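Local structure of putative phosphosugar isomerase (Clostridium difficile, 3G68) at residues E175-N178 and K179-A183; M155-G158 and L159-R163; Q319-C322 and G323-T327. The protein is a putative double-SIS-domain phosphosugar isomerase that probably binds a phosphorylated sugar, as its relatives of the GlmS isomerase family do. All coordinates share one frame; numbering follows the deposited sequence.

Contact 1. Residues E175-N178 and K179-A183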
loop_
_atom_site.group_PDB
_atom_site.type_symbol
_atom_site.label_atom_id
_atom_site.label_comp_id
_atom_site.label_asym_id
_atom_site.label_seq_id
_atom_site.Cartn_x
_atom_site.Cartn_y
_atom_site.Cartn_z
ATOM N N GLU B 175 -5.749 -36.271 4.986
ATOM C CA GLU B 175 -6.594 -35.643 5.994
ATOM C C GLU B 175 -6.287 -36.171 7.412
ATOM O O GLU B 175 -6.257 -35.397 8.367
ATOM C CB GLU B 175 -8.045 -35.910 5.698
ATOM C CG GLU B 175 -8.997 -35.313 6.707
ATOM C CD GLU B 175 -10.462 -35.471 6.339
ATOM O OE1 GLU B 175 -10.779 -36.136 5.331
ATOM O OE2 GLU B 175 -11.305 -34.934 7.096
ATOM N N GLU B 176 -6.133 -37.494 7.535
ATOM C CA GLU B 176 -5.795 -38.111 8.829
ATOM C C GLU B 176 -4.404 -37.689 9.307
ATOM O O GLU B 176 -4.231 -37.388 10.495
ATOM C CB GLU B 176 -5.954 -39.623 8.792
ATOM C CG GLU B 176 -7.396 -40.072 8.566
ATOM C CD GLU B 176 -8.418 -39.437 9.505
ATOM O OE1 GLU B 176 -8.227 -39.475 10.733
ATOM O OE2 GLU B 176 -9.444 -38.927 9.017
ATOM N N ILE B 177 -3.431 -37.626 8.399
ATOM C CA ILE B 177 -2.111 -37.097 8.797
ATOM C C ILE B 177 -2.250 -35.675 9.349
ATOM O O ILE B 177 -1.651 -35.348 10.361
ATOM C CB ILE B 177 -1.117 -37.085 7.645
ATOM C CG1 ILE B 177 -0.786 -38.523 7.209
ATOM C CG2 ILE B 177 0.142 -36.312 8.042
ATOM C CD1 ILE B 177 -0.265 -39.417 8.286
ATOM N N ASN B 178 -3.053 -34.851 8.689
ATOM C CA ASN B 178 -3.260 -33.469 9.135
ATOM C C ASN B 178 -3.985 -33.360 10.498
ATOM O O ASN B 178 -3.649 -32.485 11.280
ATOM C CB ASN B 178 -3.853 -32.623 8.018
ATOM C CG ASN B 178 -2.768 -32.170 7.024
ATOM O OD1 ASN B 178 -1.947 -31.298 7.344
ATOM N ND2 ASN B 178 -2.725 -32.790 5.861
ATOM N N LYS B 179 -4.921 -34.270 10.785
ATOM C CA LYS B 179 -5.560 -34.324 12.128
ATOM C C LYS B 179 -4.542 -34.686 13.224
ATOM O O LYS B 179 -4.519 -34.093 14.306
ATOM C CB LYS B 179 -6.712 -35.336 12.144
ATOM C CG LYS B 179 -7.857 -34.948 11.299
ATOM C CD LYS B 179 -8.945 -36.030 11.452
ATOM C CE LYS B 179 -10.169 -35.679 10.686
ATOM N NZ LYS B 179 -11.016 -36.863 10.613
ATOM N N ILE B 180 -3.689 -35.665 12.940
ATOM C CA ILE B 180 -2.620 -36.073 13.854
ATOM C C ILE B 180 -1.699 -34.882 14.067
ATOM O O ILE B 180 -1.323 -34.580 15.192
ATOM C CB ILE B 180 -1.827 -37.285 13.299
ATOM C CG1 ILE B 180 -2.708 -38.541 13.277
ATOM C CG2 ILE B 180 -0.583 -37.554 14.095
ATOM C CD1 ILE B 180 -2.095 -39.721 12.466
ATOM N N LEU B 181 -1.364 -34.170 12.994
ATOM C CA LEU B 181 -0.507 -32.971 13.118
ATOM C C LEU B 181 -1.178 -31.887 13.971
ATOM O O LEU B 181 -0.521 -31.183 14.741
ATOM C CB LEU B 181 -0.112 -32.436 11.732
ATOM C CG LEU B 181 0.920 -33.262 10.974
ATOM C CD1 LEU B 181 1.087 -32.722 9.525
ATOM C CD2 LEU B 181 2.288 -33.277 11.718
ATOM N N ASP B 182 -2.490 -31.772 13.851
ATOM C CA ASP B 182 -3.260 -30.836 14.668
ATOM C C ASP B 182 -3.156 -31.209 16.169
ATOM O O ASP B 182 -3.099 -30.307 16.989
ATOM C CB ASP B 182 -4.752 -30.821 14.303
ATOM C CG ASP B 182 -5.085 -30.095 13.004
ATOM O OD1 ASP B 182 -4.291 -29.307 12.468
ATOM O OD2 ASP B 182 -6.235 -30.289 12.554
ATOM N N ALA B 183 -3.097 -32.501 16.519
ATOM C CA ALA B 183 -2.921 -32.934 17.918
ATOM C C ALA B 183 -1.484 -32.653 18.374
ATOM O O ALA B 183 -1.226 -32.110 19.458
ATOM C CB ALA B 183 -3.224 -34.447 18.048
HETATM O O HOH W 1 -10.423 -39.611 12.654
#
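E176 and K179 lie side by side on one flank of helix 170-184, their ends pointing the same way. K179 NZ meets E176 OE2 at 3.0 Å on the syn side of the carboxylate, 20° out of its plane, in a salt bridge between residues three apart. The glutamate gets there by folding: its chain bends at chi2 (-51°), which swings the carboxylate round toward K179. The lysine chain runs extended, and its CD packs 3.6 Å from E176 OE1. A water donates to E176 OE1 at 2.9 Å and accepts only a weak bond from K179 NZ.

E175 approaches the same lysine from one turn earlier, at a slant. Its OE2 stays 4.0 Å from K179 NZ, too far for a salt bridge, though the charges would still attract. On the buried flank I177 crosses L181 obliquely, with I177 CG2 4.0 Å from L181 CD1. The i to i+4 backbone bonds run beneath, such as I180 N to E176 O at 3.0 Å.

Several polar ends bond outside 175-183. E176 OE1 also bonds Y309 OH, and OE2 forms a second salt bridge with K172 NZ. N178 ND2 bonds N174 O. R14 of the second subunit bonds N178 OD1 and forms a salt bridge with D182 OD1. The E176 carboxylate thus faces two lysines, a tyrosine and a water, which would probably favour its charged form and fix its rotation.

Contact 2. Residues M155-G158 and L159-R163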
loop_
_atom_site.group_PDB
_atom_site.type_symbol
_atom_site.label_atom_id
_atom_site.label_comp_id
_atom_site.label_asym_id
_atom_site.label_seq_id
_atom_site.Cartn_x
_atom_site.Cartn_y
_atom_site.Cartn_z
HETATM N N MSE B 155 0.001 -46.196 14.386
HETATM C CA MSE B 155 -1.055 -45.575 13.636
HETATM C C MSE B 155 -0.652 -45.435 12.160
HETATM O O MSE B 155 -1.478 -45.652 11.295
HETATM C CB MSE B 155 -1.425 -44.206 14.216
HETATM C CG MSE B 155 -2.139 -44.303 15.543
HETATM SE SE MSE B 155 -2.597 -42.521 16.141
HETATM C CE MSE B 155 -3.859 -42.934 17.554
ATOM N N LEU B 156 0.586 -45.010 11.907
ATOM C CA LEU B 156 1.098 -44.840 10.546
ATOM C C LEU B 156 1.058 -46.173 9.795
ATOM O O LEU B 156 0.572 -46.206 8.654
ATOM C CB LEU B 156 2.491 -44.230 10.558
ATOM C CG LEU B 156 2.431 -42.749 10.969
ATOM C CD1 LEU B 156 3.807 -42.201 11.205
ATOM C CD2 LEU B 156 1.668 -41.913 9.921
ATOM N N LEU B 157 1.496 -47.251 10.446
ATOM C CA LEU B 157 1.403 -48.613 9.875
ATOM C C LEU B 157 -0.004 -48.867 9.349
ATOM O O LEU B 157 -0.168 -49.322 8.201
ATOM C CB LEU B 157 1.771 -49.703 10.884
ATOM C CG LEU B 157 1.559 -51.187 10.471
ATOM C CD1 LEU B 157 2.458 -51.550 9.262
ATOM C CD2 LEU B 157 1.783 -52.120 11.684
ATOM N N GLY B 158 -1.000 -48.586 10.194
ATOM C CA GLY B 158 -2.413 -48.731 9.843
ATOM C C GLY B 158 -2.784 -47.907 8.627
ATOM O O GLY B 158 -3.289 -48.431 7.642
ATOM N N LEU B 159 -2.508 -46.613 8.694
ATOM C CA LEU B 159 -2.818 -45.685 7.608
ATOM C C LEU B 159 -2.191 -46.069 6.254
ATOM O O LEU B 159 -2.824 -45.938 5.204
ATOM C CB LEU B 159 -2.412 -44.255 8.027
ATOM C CG LEU B 159 -3.340 -43.584 9.060
ATOM C CD1 LEU B 159 -2.730 -42.266 9.631
ATOM C CD2 LEU B 159 -4.719 -43.308 8.419
ATOM N N GLN B 160 -0.944 -46.510 6.304
ATOM C CA GLN B 160 -0.156 -46.936 5.144
ATOM C C GLN B 160 -0.729 -48.201 4.522
ATOM O O GLN B 160 -0.802 -48.318 3.299
ATOM C CB GLN B 160 1.303 -47.143 5.562
ATOM C CG GLN B 160 2.065 -45.810 5.839
ATOM C CD GLN B 160 2.737 -45.243 4.598
ATOM O OE1 GLN B 160 3.220 -45.993 3.765
ATOM N NE2 GLN B 160 2.816 -43.906 4.500
ATOM N N ILE B 161 -1.158 -49.130 5.373
ATOM C CA ILE B 161 -1.808 -50.358 4.912
ATOM C C ILE B 161 -3.149 -49.989 4.301
ATOM O O ILE B 161 -3.426 -50.371 3.184
ATOM C CB ILE B 161 -2.031 -51.365 6.034
ATOM C CG1 ILE B 161 -0.711 -51.995 6.458
ATOM C CG2 ILE B 161 -2.959 -52.483 5.580
ATOM C CD1 ILE B 161 -0.823 -52.750 7.781
ATOM N N ALA B 162 -3.943 -49.208 5.029
ATOM C CA ALA B 162 -5.279 -48.799 4.593
ATOM C C ALA B 162 -5.271 -48.142 3.205
ATOM O O ALA B 162 -6.115 -48.442 2.346
ATOM C CB ALA B 162 -5.900 -47.856 5.637
ATOM N N ARG B 163 -4.330 -47.232 2.989
ATOM C CA ARG B 163 -4.235 -46.563 1.691
ATOM C C ARG B 163 -3.835 -47.565 0.602
ATOM O O ARG B 163 -4.463 -47.604 -0.450
ATOM C CB ARG B 163 -3.267 -45.369 1.751
ATOM C CG ARG B 163 -3.162 -44.552 0.427
ATOM C CD ARG B 163 -2.259 -43.322 0.596
ATOM N NE ARG B 163 -0.910 -43.754 0.953
ATOM C CZ ARG B 163 0.121 -42.958 1.186
ATOM N NH1 ARG B 163 0.004 -41.642 1.088
ATOM N NH2 ARG B 163 1.297 -43.496 1.495
#
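L157 and I161 lie side by side one turn apart on helix 145-165, pointing the same way. I161 CD1 touches L157 CD1 at 3.8 Å. L157 CG stands anti to its own N (chi1 173°), and this sends the leucine branch forward along the helix to the isoleucine.

The tight part is the backbone and the first side-chain carbons. A162 N reaches G158 O and Q160 N reaches L156 O, both at 2.8 Å and both with the donor nearly along the C=O axis. I161 CG1 and Q160 CG each press to 3.2 Å from a carbonyl oxygen, that of L157 and L156 respectively. G158 brings no side chain to this turn.

Side-chain packing is looser elsewhere. L156 CD2 and L159 CD1 are 4.4 Å apart. Each also packs outside 155-163: L156 on F26, and L159, together with the selenomethionine M155, on helix 43-59, where Y55 meets both.

R163 is partly exposed and forms a salt bridge with D23 and a cation-pi contact with Y173, while Q160 NE2 bonds both Y173 OH and D23 OD1. The arrangement is a regular i to i+4 alpha-helical segment of helix 145-165, which packs against helices 43-59 and 170-184 in the SIS architecture of this protein.

Contact 3. Residues Q319-C322 and G323-T327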
loop_
_atom_site.group_PDB
_atom_site.type_symbol
_atom_site.label_atom_id
_atom_site.label_comp_id
_atom_site.label_asym_id
_atom_site.label_seq_id
_atom_site.Cartn_x
_atom_site.Cartn_y
_atom_site.Cartn_z
ATOM N N GLN B 319 2.638 -37.201 32.938
ATOM C CA GLN B 319 4.076 -37.367 32.691
ATOM C C GLN B 319 4.868 -36.215 33.228
ATOM O O GLN B 319 5.989 -36.417 33.705
ATOM C CB GLN B 319 4.356 -37.520 31.197
ATOM C CG GLN B 319 3.833 -38.810 30.616
ATOM C CD GLN B 319 3.664 -38.725 29.128
ATOM O OE1 GLN B 319 3.345 -37.655 28.582
ATOM N NE2 GLN B 319 3.876 -39.853 28.441
ATOM N N LEU B 320 4.336 -34.990 33.168
ATOM C CA LEU B 320 5.059 -33.847 33.721
ATOM C C LEU B 320 5.177 -33.950 35.229
ATOM O O LEU B 320 6.213 -33.555 35.807
ATOM C CB LEU B 320 4.520 -32.487 33.255
ATOM C CG LEU B 320 5.351 -31.280 33.651
ATOM C CD1 LEU B 320 6.836 -31.406 33.183
ATOM C CD2 LEU B 320 4.725 -30.034 33.054
ATOM N N ILE B 321 4.130 -34.475 35.882
ATOM C CA ILE B 321 4.184 -34.745 37.312
ATOM C C ILE B 321 5.337 -35.700 37.596
ATOM O O ILE B 321 6.075 -35.474 38.540
ATOM C CB ILE B 321 2.877 -35.325 37.883
ATOM C CG1 ILE B 321 1.816 -34.237 37.995
ATOM C CG2 ILE B 321 3.121 -35.922 39.297
ATOM C CD1 ILE B 321 0.380 -34.758 38.328
ATOM N N CYS B 322 5.501 -36.722 36.746
ATOM C CA CYS B 322 6.593 -37.693 36.906
ATOM C C CYS B 322 7.970 -37.055 36.830
ATOM O O CYS B 322 8.898 -37.497 37.504
ATOM C CB CYS B 322 6.482 -38.846 35.906
ATOM S SG CYS B 322 4.968 -39.836 36.061
ATOM N N GLY B 323 8.122 -36.037 35.986
ATOM C CA GLY B 323 9.383 -35.345 35.860
ATOM C C GLY B 323 9.644 -34.379 37.004
ATOM O O GLY B 323 10.790 -34.281 37.479
ATOM N N GLU B 324 8.603 -33.692 37.475
ATOM C CA GLU B 324 8.781 -32.611 38.460
ATOM C C GLU B 324 8.624 -32.889 39.962
ATOM O O GLU B 324 9.374 -32.362 40.797
ATOM C CB GLU B 324 7.823 -31.479 38.153
ATOM C CG GLU B 324 8.086 -30.795 36.825
ATOM C CD GLU B 324 7.265 -29.486 36.678
ATOM O OE1 GLU B 324 6.333 -29.275 37.481
ATOM O OE2 GLU B 324 7.545 -28.674 35.758
ATOM N N ILE B 325 7.607 -33.660 40.303
ATOM C CA ILE B 325 7.278 -33.892 41.722
ATOM C C ILE B 325 8.259 -34.843 42.409
ATOM O O ILE B 325 8.604 -34.587 43.554
ATOM C CB ILE B 325 5.781 -34.261 41.898
ATOM C CG1 ILE B 325 4.907 -33.114 41.339
ATOM C CG2 ILE B 325 5.433 -34.563 43.364
ATOM C CD1 ILE B 325 4.962 -31.742 42.130
ATOM N N PRO B 326 8.684 -35.953 41.756
ATOM C CA PRO B 326 9.662 -36.801 42.423
ATOM C C PRO B 326 10.941 -36.077 42.869
ATOM O O PRO B 326 11.500 -36.450 43.895
ATOM C CB PRO B 326 9.998 -37.866 41.385
ATOM C CG PRO B 326 8.767 -38.014 40.628
ATOM C CD PRO B 326 8.233 -36.572 40.515
ATOM N N THR B 327 11.360 -35.041 42.141
ATOM C CA THR B 327 12.543 -34.255 42.540
ATOM C C THR B 327 12.326 -33.575 43.904
ATOM O O THR B 327 13.293 -33.246 44.583
ATOM C CB THR B 327 12.955 -33.205 41.457
ATOM O OG1 THR B 327 11.951 -32.184 41.367
ATOM C CG2 THR B 327 13.083 -33.859 40.110
#
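I325 N bonds I321 O at 3.0 Å, with an N-H...O angle of 161°, toward the C-terminal part of helix 316-324. A 3-10 segment starts at P326. E324 N is held by L320 O at 2.9 Å and G323 N by Q319 O at 3.1 Å. Both N-H groups also make a weak second bond to the carbonyl three residues back, so each N-H is bifurcated. T327 OG1 donates to E324 O at 2.6 Å. Upstream, Q319 OE1 is hydrogen-bonded to Y148 OH.

The packing follows the same turn. I321 and I325 lie side by side, with I321 CG2 3.9 Å from I325 CG1. L320 and E324 lie at a slant to each other. L320 CG is anti to its N (chi1 -172°), and CD1 meets E324 OE2 at 3.8 Å, an apolar branch against a carboxylate oxygen. Outside the turn, L320 and E324 pack on I198 of helix 187-200, and C322 and P326 on T233.

P326 has no N-H to give to the carbonyl of C322. That buried oxygen has no hydrogen-bond partner in the model, and P326 CG sits 3.2 Å from C322 O.

Along the chain the three contacts come in series, contact 2, then contact 1, then contact 3. None nests in another, crosses another or closes a long loop. Contacts 1 and 2 each join neighbouring turns of one helix; contact 3 runs from helix 316-324 into a 3-10 segment. Contacts 2 and 1 sit on successive helices, 145-165 and 170-184, which pack together. L156 CD2 comes within 3.6 Å of I177 CD1, and L159 reaches E176, I177 and I180. The D182 flank of contact 1 also meets a second subunit. Contact 3 lies far from both, its centre about 29 Å from that of contact 1 and 34 Å from that of contact 2. Its helix packs on helices 187-200 and 220-234.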